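Long-range contact in probable arabinosyltransferase B (Mycobacterium tuberculosis H37Rv, PDB 7BVF), which transfers arabinose units to build the arabinan of arabinogalactan in the mycobacterial cell wall: residues 88-102 / 112-124. Numbering follows the deposited sequence.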
loop_
_atom_site.group_PDB
_atom_site.type_symbol
_atom_site.label_atom_id
_atom_site.label_comp_id
_atom_site.label_asym_id
_atom_site.label_seq_id
_atom_site.Cartn_x
_atom_site.Cartn_y
_atom_site.Cartn_z
ATOM N N VAL A 88 -24.927 50.513 14.658
ATOM C CA VAL A 88 -25.975 49.571 14.282
ATOM C C VAL A 88 -27.314 50.284 14.130
ATOM O O VAL A 88 -28.123 49.933 13.264
ATOM C CB VAL A 88 -26.046 48.429 15.311
ATOM C CG1 VAL A 88 -27.333 47.641 15.160
ATOM C CG2 VAL A 88 -24.843 47.518 15.165
ATOM N N ARG A 89 -27.563 51.303 14.953
ATOM C CA ARG A 89 -28.825 52.029 14.864
ATOM C C ARG A 89 -28.945 52.795 13.554
ATOM O O ARG A 89 -30.061 53.036 13.078
ATOM C CB ARG A 89 -28.965 52.989 16.045
ATOM C CG ARG A 89 -29.737 52.417 17.216
ATOM C CD ARG A 89 -30.239 53.515 18.138
ATOM N NE ARG A 89 -29.285 53.821 19.197
ATOM C CZ ARG A 89 -29.143 53.100 20.302
ATOM N NH1 ARG A 89 -29.891 52.022 20.492
ATOM N NH2 ARG A 89 -28.251 53.451 21.218
ATOM N N ALA A 90 -27.822 53.182 12.955
ATOM C CA ALA A 90 -27.812 53.997 11.745
ATOM C C ALA A 90 -27.483 53.175 10.501
ATOM O O ALA A 90 -26.797 53.646 9.592
ATOM C CB ALA A 90 -26.833 55.160 11.890
ATOM N N MET A 91 -27.966 51.945 10.446
ATOM C CA MET A 91 -27.789 51.099 9.278
ATOM C C MET A 91 -29.086 51.001 8.488
ATOM O O MET A 91 -30.174 51.235 9.024
ATOM C CB MET A 91 -27.329 49.697 9.695
ATOM C CG MET A 91 -25.861 49.612 10.063
ATOM S SD MET A 91 -25.244 47.920 10.076
ATOM C CE MET A 91 -24.845 47.687 8.348
ATOM N N PRO A 92 -29.010 50.668 7.202
ATOM C CA PRO A 92 -30.229 50.502 6.402
ATOM C C PRO A 92 -31.054 49.332 6.904
ATOM O O PRO A 92 -30.562 48.506 7.687
ATOM C CB PRO A 92 -29.688 50.236 4.988
ATOM C CG PRO A 92 -28.307 50.788 4.996
ATOM C CD PRO A 92 -27.794 50.562 6.379
ATOM N N PRO A 93 -32.319 49.226 6.483
ATOM C CA PRO A 93 -33.129 48.062 6.875
ATOM C C PRO A 93 -32.561 46.732 6.404
ATOM O O PRO A 93 -33.003 45.686 6.894
ATOM C CB PRO A 93 -34.490 48.345 6.227
ATOM C CG PRO A 93 -34.526 49.825 6.066
ATOM C CD PRO A 93 -33.116 50.232 5.761
ATOM N N ALA A 94 -31.610 46.736 5.474
ATOM C CA ALA A 94 -30.925 45.514 5.090
ATOM C C ALA A 94 -29.850 45.175 6.119
ATOM O O ALA A 94 -29.564 45.943 7.041
ATOM C CB ALA A 94 -30.318 45.653 3.696
ATOM N N GLY A 95 -29.250 44.001 5.957
ATOM C CA GLY A 95 -28.327 43.512 6.961
ATOM C C GLY A 95 -27.001 44.236 7.056
ATOM O O GLY A 95 -26.756 44.964 8.021
ATOM N N GLY A 96 -26.147 44.072 6.058
ATOM C CA GLY A 96 -24.796 44.576 6.143
ATOM C C GLY A 96 -23.933 43.764 7.095
ATOM O O GLY A 96 -24.413 43.015 7.942
ATOM N N VAL A 97 -22.622 43.921 6.935
ATOM C CA VAL A 97 -21.627 43.265 7.774
ATOM C C VAL A 97 -20.812 44.377 8.413
ATOM O O VAL A 97 -19.848 44.872 7.819
ATOM C CB VAL A 97 -20.738 42.305 6.978
ATOM C CG1 VAL A 97 -19.639 41.743 7.854
ATOM C CG2 VAL A 97 -21.567 41.186 6.390
ATOM N N VAL A 98 -21.195 44.779 9.626
ATOM C CA VAL A 98 -20.563 45.934 10.258
ATOM C C VAL A 98 -19.081 45.686 10.488
ATOM O O VAL A 98 -18.281 46.627 10.506
ATOM C CB VAL A 98 -21.290 46.282 11.571
ATOM C CG1 VAL A 98 -21.290 45.097 12.499
ATOM C CG2 VAL A 98 -20.650 47.478 12.242
ATOM N N LEU A 99 -18.683 44.427 10.633
ATOM C CA LEU A 99 -17.296 44.120 10.949
ATOM C C LEU A 99 -17.026 42.671 10.590
ATOM O O LEU A 99 -17.707 41.771 11.085
ATOM C CB LEU A 99 -17.014 44.376 12.431
ATOM C CG LEU A 99 -15.581 44.369 12.949
ATOM C CD1 LEU A 99 -15.509 45.280 14.152
ATOM C CD2 LEU A 99 -15.131 42.971 13.321
ATOM N N GLY A 100 -16.040 42.452 9.729
ATOM C CA GLY A 100 -15.622 41.118 9.362
ATOM C C GLY A 100 -14.118 40.979 9.489
ATOM O O GLY A 100 -13.407 41.938 9.787
ATOM N N THR A 101 -13.660 39.765 9.266
ATOM C CA THR A 101 -12.244 39.449 9.313
ATOM C C THR A 101 -11.712 38.925 7.989
ATOM O O THR A 101 -10.568 39.221 7.631
ATOM C CB THR A 101 -11.989 38.434 10.437
ATOM O OG1 THR A 101 -11.978 39.111 11.698
ATOM C CG2 THR A 101 -10.703 37.735 10.254
ATOM N N ALA A 102 -12.526 38.198 7.242
ATOM C CA ALA A 102 -12.299 37.805 5.865
ATOM C C ALA A 102 -13.413 38.394 5.011
ATOM O O ALA A 102 -14.446 38.813 5.542
ATOM C CB ALA A 102 -12.282 36.276 5.737
ATOM N N GLN A 112 -13.729 29.763 10.032
ATOM C CA GLN A 112 -12.398 30.363 10.190
ATOM C C GLN A 112 -12.398 31.876 9.981
ATOM O O GLN A 112 -11.501 32.433 9.352
ATOM C CB GLN A 112 -11.374 29.678 9.277
ATOM C CG GLN A 112 -11.525 29.887 7.786
ATOM C CD GLN A 112 -11.002 28.720 6.999
ATOM O OE1 GLN A 112 -10.510 27.748 7.566
ATOM N NE2 GLN A 112 -11.109 28.800 5.683
ATOM N N ALA A 113 -13.386 32.553 10.547
ATOM C CA ALA A 113 -13.411 34.013 10.564
ATOM C C ALA A 113 -14.468 34.451 11.565
ATOM O O ALA A 113 -15.198 33.629 12.124
ATOM C CB ALA A 113 -13.681 34.601 9.181
ATOM N N LEU A 114 -14.550 35.759 11.782
ATOM C CA LEU A 114 -15.448 36.336 12.771
ATOM C C LEU A 114 -16.295 37.407 12.107
ATOM O O LEU A 114 -15.769 38.249 11.375
ATOM C CB LEU A 114 -14.659 36.926 13.940
ATOM C CG LEU A 114 -15.436 37.542 15.095
ATOM C CD1 LEU A 114 -14.790 37.149 16.397
ATOM C CD2 LEU A 114 -15.472 39.047 14.963
ATOM N N PHE A 115 -17.601 37.379 12.365
ATOM C CA PHE A 115 -18.532 38.328 11.779
ATOM C C PHE A 115 -19.467 38.871 12.849
ATOM O O PHE A 115 -19.759 38.201 13.840
ATOM C CB PHE A 115 -19.339 37.687 10.652
ATOM C CG PHE A 115 -18.509 37.293 9.469
ATOM C CD1 PHE A 115 -18.165 38.222 8.509
ATOM C CD2 PHE A 115 -18.068 35.996 9.318
ATOM C CE1 PHE A 115 -17.398 37.862 7.426
ATOM C CE2 PHE A 115 -17.305 35.638 8.233
ATOM C CZ PHE A 115 -16.969 36.569 7.290
ATOM N N VAL A 116 -19.934 40.097 12.631
ATOM C CA VAL A 116 -20.776 40.831 13.571
ATOM C C VAL A 116 -22.091 41.179 12.883
ATOM O O VAL A 116 -22.608 42.290 13.024
ATOM C CB VAL A 116 -20.060 42.082 14.112
ATOM C CG1 VAL A 116 -20.767 42.626 15.337
ATOM C CG2 VAL A 116 -18.627 41.749 14.462
ATOM N N VAL A 117 -22.627 40.234 12.107
ATOM C CA VAL A 117 -23.639 40.565 11.105
ATOM C C VAL A 117 -24.906 41.117 11.754
ATOM O O VAL A 117 -25.251 40.787 12.893
ATOM C CB VAL A 117 -23.942 39.343 10.220
ATOM C CG1 VAL A 117 -22.843 39.163 9.203
ATOM C CG2 VAL A 117 -24.030 38.099 11.060
ATOM N N VAL A 118 -25.589 41.995 11.020
ATOM C CA VAL A 118 -26.656 42.843 11.549
ATOM C C VAL A 118 -27.939 42.608 10.760
ATOM O O VAL A 118 -28.641 43.559 10.400
ATOM C CB VAL A 118 -26.249 44.329 11.529
ATOM C CG1 VAL A 118 -27.196 45.166 12.373
ATOM C CG2 VAL A 118 -24.836 44.492 12.035
ATOM N N SER A 119 -28.225 41.348 10.434
ATOM C CA SER A 119 -29.234 41.039 9.430
ATOM C C SER A 119 -30.588 41.642 9.796
ATOM O O SER A 119 -30.855 41.999 10.947
ATOM C CB SER A 119 -29.374 39.528 9.254
ATOM O OG SER A 119 -29.926 38.930 10.411
ATOM N N ALA A 120 -31.460 41.725 8.790
ATOM C CA ALA A 120 -32.694 42.501 8.876
ATOM C C ALA A 120 -33.617 42.061 10.003
ATOM O O ALA A 120 -34.611 42.745 10.265
ATOM C CB ALA A 120 -33.444 42.428 7.547
ATOM N N GLN A 121 -33.325 40.949 10.675
ATOM C CA GLN A 121 -34.138 40.497 11.789
ATOM C C GLN A 121 -33.386 40.435 13.112
ATOM O O GLN A 121 -34.034 40.436 14.164
ATOM C CB GLN A 121 -34.733 39.110 11.482
ATOM C CG GLN A 121 -35.744 38.599 12.498
ATOM C CD GLN A 121 -37.025 39.410 12.506
ATOM O OE1 GLN A 121 -37.545 39.779 11.455
ATOM N NE2 GLN A 121 -37.538 39.693 13.699
ATOM N N ARG A 122 -32.056 40.427 13.097
ATOM C CA ARG A 122 -31.319 40.214 14.334
ATOM C C ARG A 122 -29.854 40.580 14.144
ATOM O O ARG A 122 -29.313 40.485 13.038
ATOM C CB ARG A 122 -31.432 38.758 14.793
ATOM C CG ARG A 122 -30.855 37.777 13.799
ATOM C CD ARG A 122 -31.128 36.343 14.199
ATOM N NE ARG A 122 -30.583 35.407 13.221
ATOM C CZ ARG A 122 -31.211 35.034 12.111
ATOM N NH1 ARG A 122 -32.416 35.513 11.834
ATOM N NH2 ARG A 122 -30.637 34.181 11.277
ATOM N N VAL A 123 -29.225 40.988 15.246
ATOM C CA VAL A 123 -27.782 41.173 15.322
ATOM C C VAL A 123 -27.181 39.896 15.883
ATOM O O VAL A 123 -27.760 39.273 16.776
ATOM C CB VAL A 123 -27.434 42.383 16.205
ATOM C CG1 VAL A 123 -25.943 42.630 16.207
ATOM C CG2 VAL A 123 -28.182 43.611 15.740
ATOM N N ASP A 124 -26.035 39.480 15.357
ATOM C CA ASP A 124 -25.394 38.294 15.901
ATOM C C ASP A 124 -23.902 38.292 15.605
ATOM O O ASP A 124 -23.468 38.576 14.479
ATOM C CB ASP A 124 -26.049 37.010 15.384
ATOM C CG ASP A 124 -26.248 37.020 13.899
ATOM O OD1 ASP A 124 -26.060 38.093 13.300
ATOM O OD2 ASP A 124 -26.589 35.963 13.329
#
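Where V116 N meets L99 O at 3.2 Å, with a bent N-H...O angle of 131°, two antiparallel runs of 88-102 and 112-124 are joined by a weak backbone bond. A second weak bond, from V118 N to G96 O at 3.4 Å, is straighter at 160°. Alongside these two weak bonds, apolar side chains pack across the contact, and V118 illustrates how. Its CG1, anti to the backbone N (chi1 -166°), reaches V88 CG1 at 3.7 Å, while its CG2 lies 3.6 Å from V98 CG1 and also approaches M91 SD. One valine thus gathers the end of helix 85-89, the chain that follows it and the returning segment into a single apolar cluster. Further along, V97 straddles two partners: CG2 packs beside V117 CG1, the two side chains pointing the same way, and CG1 meets the edge of the F115 ring, 3.9 Å from CD1. The type I beta turn S119-R122 leads directly into strand 122-126, which pairs antiparallel with strand 131-136. Within this concanavalin-like domain, V97 and G100 bond through their backbones to D191 and F189 on the far flank, and helix 137-140 covers V88 and V123 through V140.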